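Local coordinates for putative periplasmic or exported protein (Salmonella enterica subsp. enterica serovar Typhimurium, PDB 4GQZ) that probably binds copper in the periplasm and contributes to copper resistance, and forms a V-shaped dimer, at residues S5-L10 with Q54-L58; I42-L47 with T57-G61. One frame throughout, in Å; residues are numbered along the deposited sequence.

Contact 1: S5-L10 with Q54-L58; sequences SESAFL and QIYTL
Ser5-Leu10 is the first turn and a half of an alpha helix, with Phe9 N bonded to Ser5 O at 2.8 Å and Leu10 N to Glu6 O at 3.1 Å. It crosses the extended strand 55-58 at -78°, nearly at right angles, with the two axes 9.2 Å apart and Glu6 CA 6.0 Å from Tyr56 CA. No hydrogen bond joins the two segments; the contact is packing around the ring of Tyr56 (chi1 m), which points at the helix. Ser5 sets its CB 3.3 Å from Tyr56 OH and 3.9 Å from Gln54 OE1. Glu6 lays its CA over the face of the Tyr56 ring, a CH-pi contact 3.8 Å from the centroid. With chi1 t, its side chain runs on past the ring, bringing OE2 within 3.4 Å of Leu58 CD2, while OE1 bonds to Thr57 N of the second subunit. Phe9, also t, places CB 3.6 Å from Tyr56 CE2; the two rings meet obliquely, centroids 5.3 Å apart and planes at 54°. Leu10 closes the apolar patch, CD1 to CD1 of Leu58 at 4.3 Å. The helix thus packs across the strand that is outermost, within this chain, in a four-stranded antiparallel sheet, where Phe9 also reaches Leu49 on the adjoining strand 46-50, and the second subunit adjoins the contact through Ser4, Glu6, Ser7 and Thr57 of its own chain.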
loop_
_atom_site.group_PDB
_atom_site.type_symbol
_atom_site.label_atom_id
_atom_site.label_comp_id
_atom_site.label_asym_id
_atom_site.label_seq_id
_atom_site.Cartn_x
_atom_site.Cartn_y
_atom_site.Cartn_z
ATOM N N SER B 5 8.041 -19.493 -2.587
ATOM C CA SER B 5 7.842 -19.763 -1.167
ATOM C C SER B 5 7.111 -18.603 -0.511
ATOM O O SER B 5 6.282 -18.799 0.385
ATOM C CB SER B 5 9.188 -19.987 -0.462
ATOM O OG SER B 5 9.810 -21.172 -0.916
ATOM N N GLU B 6 7.430 -17.391 -0.961
ATOM C CA GLU B 6 6.797 -16.183 -0.449
ATOM C C GLU B 6 5.309 -16.204 -0.721
ATOM O O GLU B 6 4.493 -15.957 0.181
ATOM C CB GLU B 6 7.447 -14.928 -1.064
ATOM C CG GLU B 6 6.772 -13.599 -0.662
ATOM C CD GLU B 6 5.756 -13.116 -1.695
ATOM O OE1 GLU B 6 5.932 -13.434 -2.891
ATOM O OE2 GLU B 6 4.788 -12.408 -1.311
ATOM N N SER B 7 4.943 -16.504 -1.962
ATOM C CA SER B 7 3.521 -16.568 -2.313
ATOM C C SER B 7 2.813 -17.655 -1.518
ATOM O O SER B 7 1.704 -17.459 -1.025
ATOM C CB SER B 7 3.347 -16.820 -3.807
ATOM O OG SER B 7 3.736 -15.678 -4.542
ATOM N N ALA B 8 3.470 -18.796 -1.370
ATOM C CA ALA B 8 2.875 -19.888 -0.608
ATOM C C ALA B 8 2.713 -19.538 0.881
ATOM O O ALA B 8 1.711 -19.914 1.495
ATOM C CB ALA B 8 3.668 -21.175 -0.793
ATOM N N PHE B 9 3.686 -18.822 1.450
ATOM C CA PHE B 9 3.613 -18.377 2.847
ATOM C C PHE B 9 2.351 -17.557 3.043
ATOM O O PHE B 9 1.590 -17.788 3.976
ATOM C CB PHE B 9 4.844 -17.528 3.208
ATOM C CG PHE B 9 4.851 -17.015 4.632
ATOM C CD1 PHE B 9 4.234 -15.820 4.954
ATOM C CD2 PHE B 9 5.496 -17.728 5.642
ATOM C CE1 PHE B 9 4.238 -15.339 6.254
ATOM C CE2 PHE B 9 5.511 -17.253 6.947
ATOM C CZ PHE B 9 4.877 -16.057 7.252
ATOM N N LEU B 10 2.134 -16.595 2.151
ATOM C CA LEU B 10 0.934 -15.757 2.202
ATOM C C LEU B 10 -0.348 -16.601 2.241
ATOM O O LEU B 10 -1.220 -16.391 3.084
ATOM C CB LEU B 10 0.913 -14.780 1.018
ATOM C CG LEU B 10 1.490 -13.385 1.250
ATOM C CD1 LEU B 10 2.839 -13.460 1.876
ATOM C CD2 LEU B 10 1.580 -12.611 -0.030
ATOM N N GLN B 54 14.331 -18.025 6.673
ATOM C CA GLN B 54 14.068 -17.324 5.412
ATOM C C GLN B 54 13.075 -16.165 5.547
ATOM O O GLN B 54 12.017 -16.318 6.153
ATOM C CB GLN B 54 13.535 -18.338 4.402
ATOM C CG GLN B 54 13.385 -17.820 3.004
ATOM C CD GLN B 54 13.515 -18.919 1.965
ATOM O OE1 GLN B 54 12.523 -19.545 1.573
ATOM N NE2 GLN B 54 14.743 -19.160 1.510
ATOM N N ILE B 55 13.404 -15.026 4.947
ATOM C CA ILE B 55 12.644 -13.801 5.156
ATOM C C ILE B 55 12.013 -13.276 3.881
ATOM O O ILE B 55 12.674 -13.179 2.847
ATOM C CB ILE B 55 13.555 -12.696 5.724
ATOM C CG1 ILE B 55 14.333 -13.233 6.926
ATOM C CG2 ILE B 55 12.740 -11.459 6.101
ATOM C CD1 ILE B 55 15.802 -12.803 6.952
ATOM N N TYR B 56 10.737 -12.911 3.965
ATOM C CA TYR B 56 10.021 -12.347 2.829
ATOM C C TYR B 56 9.770 -10.897 3.144
ATOM O O TYR B 56 9.568 -10.557 4.310
ATOM C CB TYR B 56 8.692 -13.073 2.623
ATOM C CG TYR B 56 8.847 -14.585 2.602
ATOM C CD1 TYR B 56 9.645 -15.203 1.655
ATOM C CD2 TYR B 56 8.193 -15.384 3.540
ATOM C CE1 TYR B 56 9.805 -16.599 1.641
ATOM C CE2 TYR B 56 8.338 -16.768 3.535
ATOM C CZ TYR B 56 9.147 -17.362 2.580
ATOM O OH TYR B 56 9.288 -18.726 2.589
ATOM N N THR B 57 9.796 -10.041 2.123
ATOM C CA THR B 57 9.566 -8.608 2.321
ATOM C C THR B 57 8.461 -8.066 1.430
ATOM O O THR B 57 8.533 -8.165 0.199
ATOM C CB THR B 57 10.835 -7.768 2.074
ATOM O OG1 THR B 57 11.327 -8.016 0.750
ATOM C CG2 THR B 57 11.915 -8.110 3.091
ATOM N N LEU B 58 7.440 -7.484 2.052
ATOM C CA LEU B 58 6.329 -6.916 1.313
ATOM C C LEU B 58 6.388 -5.403 1.466
ATOM O O LEU B 58 6.357 -4.889 2.584
ATOM C CB LEU B 58 5.002 -7.436 1.854
ATOM C CG LEU B 58 4.790 -8.946 1.954
ATOM C CD1 LEU B 58 3.381 -9.263 2.459
ATOM C CD2 LEU B 58 5.061 -9.643 0.630
#

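Contact 2: I42-L47 with T57-G61; sequences ITSTEL and TLPLG
Here strands 46-50 and 55-59 of a beta hairpin pair antiparallel at the end away from their connecting turn. Thr57, extended like its neighbours, brings its CA 3.4 Å from Leu47 O in a CA-H...O contact, and its CG2 lies 3.6 Å from Glu46 OE1. Leu58 faces Leu47 in a hydrogen-bonded pair, CA atoms 5.1 Å apart: Leu58 N gives to Leu47 O at 2.9 Å and Leu47 N to Leu58 O at 2.8 Å. Their side chains share one face of the sheet, CD1 to CD1 at 4.1 Å, with Ile23 of helix 20-28 touching both. Pro59 stands opposite Glu46 in a non-hydrogen-bonded pair, CA atoms 4.6 Å apart, on the other face; its CA approaches Thr45 O at 3.6 Å. Leu60 leaves the strand but adds one more bond, its N to Thr45 O at 2.9 Å. Its side chain (chi1 m) turns back toward 42-47, with CD1 4.0 Å from Leu47 CB, and CD2 3.8 Å from Ile42 CD1 and 3.3 Å from Thr43 O. In the other segment the chain turns tightly at 43-45, between strands 39-42 and 46-50: Thr43 N gives to Glu46 O at 2.8 Å, while Thr43 OG1 (chi1 p) accepts from Thr45 N at 3.0 Å, an ST turn, and from Glu46 N at 2.9 Å, an ST motif. Backbone bonds set the register, with Pro59, which has no NH to give, at a non-hydrogen-bonded position, while the leucines and Ile42 supply most of the apolar packing.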
loop_
_atom_site.group_PDB
_atom_site.type_symbol
_atom_site.label_atom_id
_atom_site.label_comp_id
_atom_site.label_asym_id
_atom_site.label_seq_id
_atom_site.Cartn_x
_atom_site.Cartn_y
_atom_site.Cartn_z
ATOM N N ILE B 42 7.788 -4.640 11.193
ATOM C CA ILE B 42 7.466 -3.638 10.194
ATOM C C ILE B 42 8.391 -2.436 10.284
ATOM O O ILE B 42 8.716 -1.977 11.376
ATOM C CB ILE B 42 5.967 -3.230 10.279
ATOM C CG1 ILE B 42 5.587 -2.263 9.152
ATOM C CG2 ILE B 42 5.604 -2.689 11.659
ATOM C CD1 ILE B 42 4.085 -2.064 9.013
ATOM N N THR B 43 8.852 -1.966 9.131
ATOM C CA THR B 43 9.711 -0.793 9.055
ATOM C C THR B 43 8.944 0.292 8.342
ATOM O O THR B 43 7.781 0.109 8.002
ATOM C CB THR B 43 10.993 -1.068 8.259
ATOM O OG1 THR B 43 10.715 -1.037 6.851
ATOM C CG2 THR B 43 11.565 -2.427 8.622
ATOM N N SER B 44 9.588 1.425 8.103
ATOM C CA SER B 44 8.920 2.523 7.431
ATOM C C SER B 44 8.460 2.124 6.028
ATOM O O SER B 44 7.508 2.696 5.485
ATOM C CB SER B 44 9.864 3.713 7.329
ATOM O OG SER B 44 11.086 3.314 6.731
ATOM N N THR B 45 9.134 1.149 5.429
ATOM C CA THR B 45 8.843 0.838 4.037
ATOM C C THR B 45 8.511 -0.616 3.753
ATOM O O THR B 45 8.025 -0.909 2.669
ATOM C CB THR B 45 9.978 1.296 3.068
ATOM O OG1 THR B 45 11.229 0.742 3.493
ATOM C CG2 THR B 45 10.080 2.825 3.047
ATOM N N GLU B 46 8.769 -1.512 4.706
ATOM C CA GLU B 46 8.562 -2.946 4.478
ATOM C C GLU B 46 7.870 -3.680 5.622
ATOM O O GLU B 46 8.079 -3.374 6.801
ATOM C CB GLU B 46 9.903 -3.661 4.264
ATOM C CG GLU B 46 10.865 -3.014 3.292
ATOM C CD GLU B 46 12.208 -3.724 3.276
ATOM O OE1 GLU B 46 12.402 -4.655 4.099
ATOM O OE2 GLU B 46 13.066 -3.354 2.445
ATOM N N LEU B 47 7.079 -4.691 5.271
ATOM C CA LEU B 47 6.647 -5.683 6.241
ATOM C C LEU B 47 7.562 -6.898 6.028
ATOM O O LEU B 47 7.671 -7.391 4.907
ATOM C CB LEU B 47 5.206 -6.071 5.936
ATOM C CG LEU B 47 4.274 -6.729 6.950
ATOM C CD1 LEU B 47 3.517 -7.866 6.292
ATOM C CD2 LEU B 47 4.957 -7.137 8.259
ATOM N N THR B 57 9.796 -10.041 2.123
ATOM C CA THR B 57 9.566 -8.608 2.321
ATOM C C THR B 57 8.461 -8.066 1.430
ATOM O O THR B 57 8.533 -8.165 0.199
ATOM C CB THR B 57 10.835 -7.768 2.074
ATOM O OG1 THR B 57 11.327 -8.016 0.750
ATOM C CG2 THR B 57 11.915 -8.110 3.091
ATOM N N LEU B 58 7.440 -7.484 2.052
ATOM C CA LEU B 58 6.329 -6.916 1.313
ATOM C C LEU B 58 6.388 -5.403 1.466
ATOM O O LEU B 58 6.357 -4.889 2.584
ATOM C CB LEU B 58 5.002 -7.436 1.854
ATOM C CG LEU B 58 4.790 -8.946 1.954
ATOM C CD1 LEU B 58 3.381 -9.263 2.459
ATOM C CD2 LEU B 58 5.061 -9.643 0.630
ATOM N N PRO B 59 6.496 -4.685 0.344
ATOM C CA PRO B 59 6.527 -3.216 0.406
ATOM C C PRO B 59 5.226 -2.662 0.961
ATOM O O PRO B 59 4.143 -3.198 0.656
ATOM C CB PRO B 59 6.676 -2.806 -1.062
ATOM C CG PRO B 59 7.287 -4.020 -1.741
ATOM C CD PRO B 59 6.683 -5.196 -1.027
ATOM N N LEU B 60 5.331 -1.615 1.779
ATOM C CA LEU B 60 4.156 -0.883 2.230
ATOM C C LEU B 60 3.633 0.042 1.141
ATOM O O LEU B 60 4.223 0.168 0.061
ATOM C CB LEU B 60 4.472 -0.086 3.506
ATOM C CG LEU B 60 4.281 -0.767 4.868
ATOM C CD1 LEU B 60 4.464 -2.280 4.832
ATOM C CD2 LEU B 60 5.186 -0.152 5.946
ATOM N N GLY B 61 2.509 0.691 1.426
ATOM C CA GLY B 61 1.892 1.597 0.483
ATOM C C GLY B 61 2.143 3.051 0.828
ATOM O O GLY B 61 3.181 3.380 1.400
#

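In the fold
From the N terminus the chain forms helix 5-12, passes through helix 20-28 and strand 39-42, and turns into the hairpin of strands 46-50 and 55-59. Contact 2 closes a short excursion of nine residues, the rest of the hairpin with its turn. Contact 1 closes a much longer one, 43 residues between its segments, bringing the N-terminal helix back onto the same second strand. The first segment of contact 2 therefore lies within the span that contact 1 encloses, and both end on strand 55-59, sharing Thr57 and Leu58. With centres about 13 Å apart, contact 1 ties helix 5-12 to the sheet, while contact 2 joins two neighbouring strands within it; both touch the second subunit.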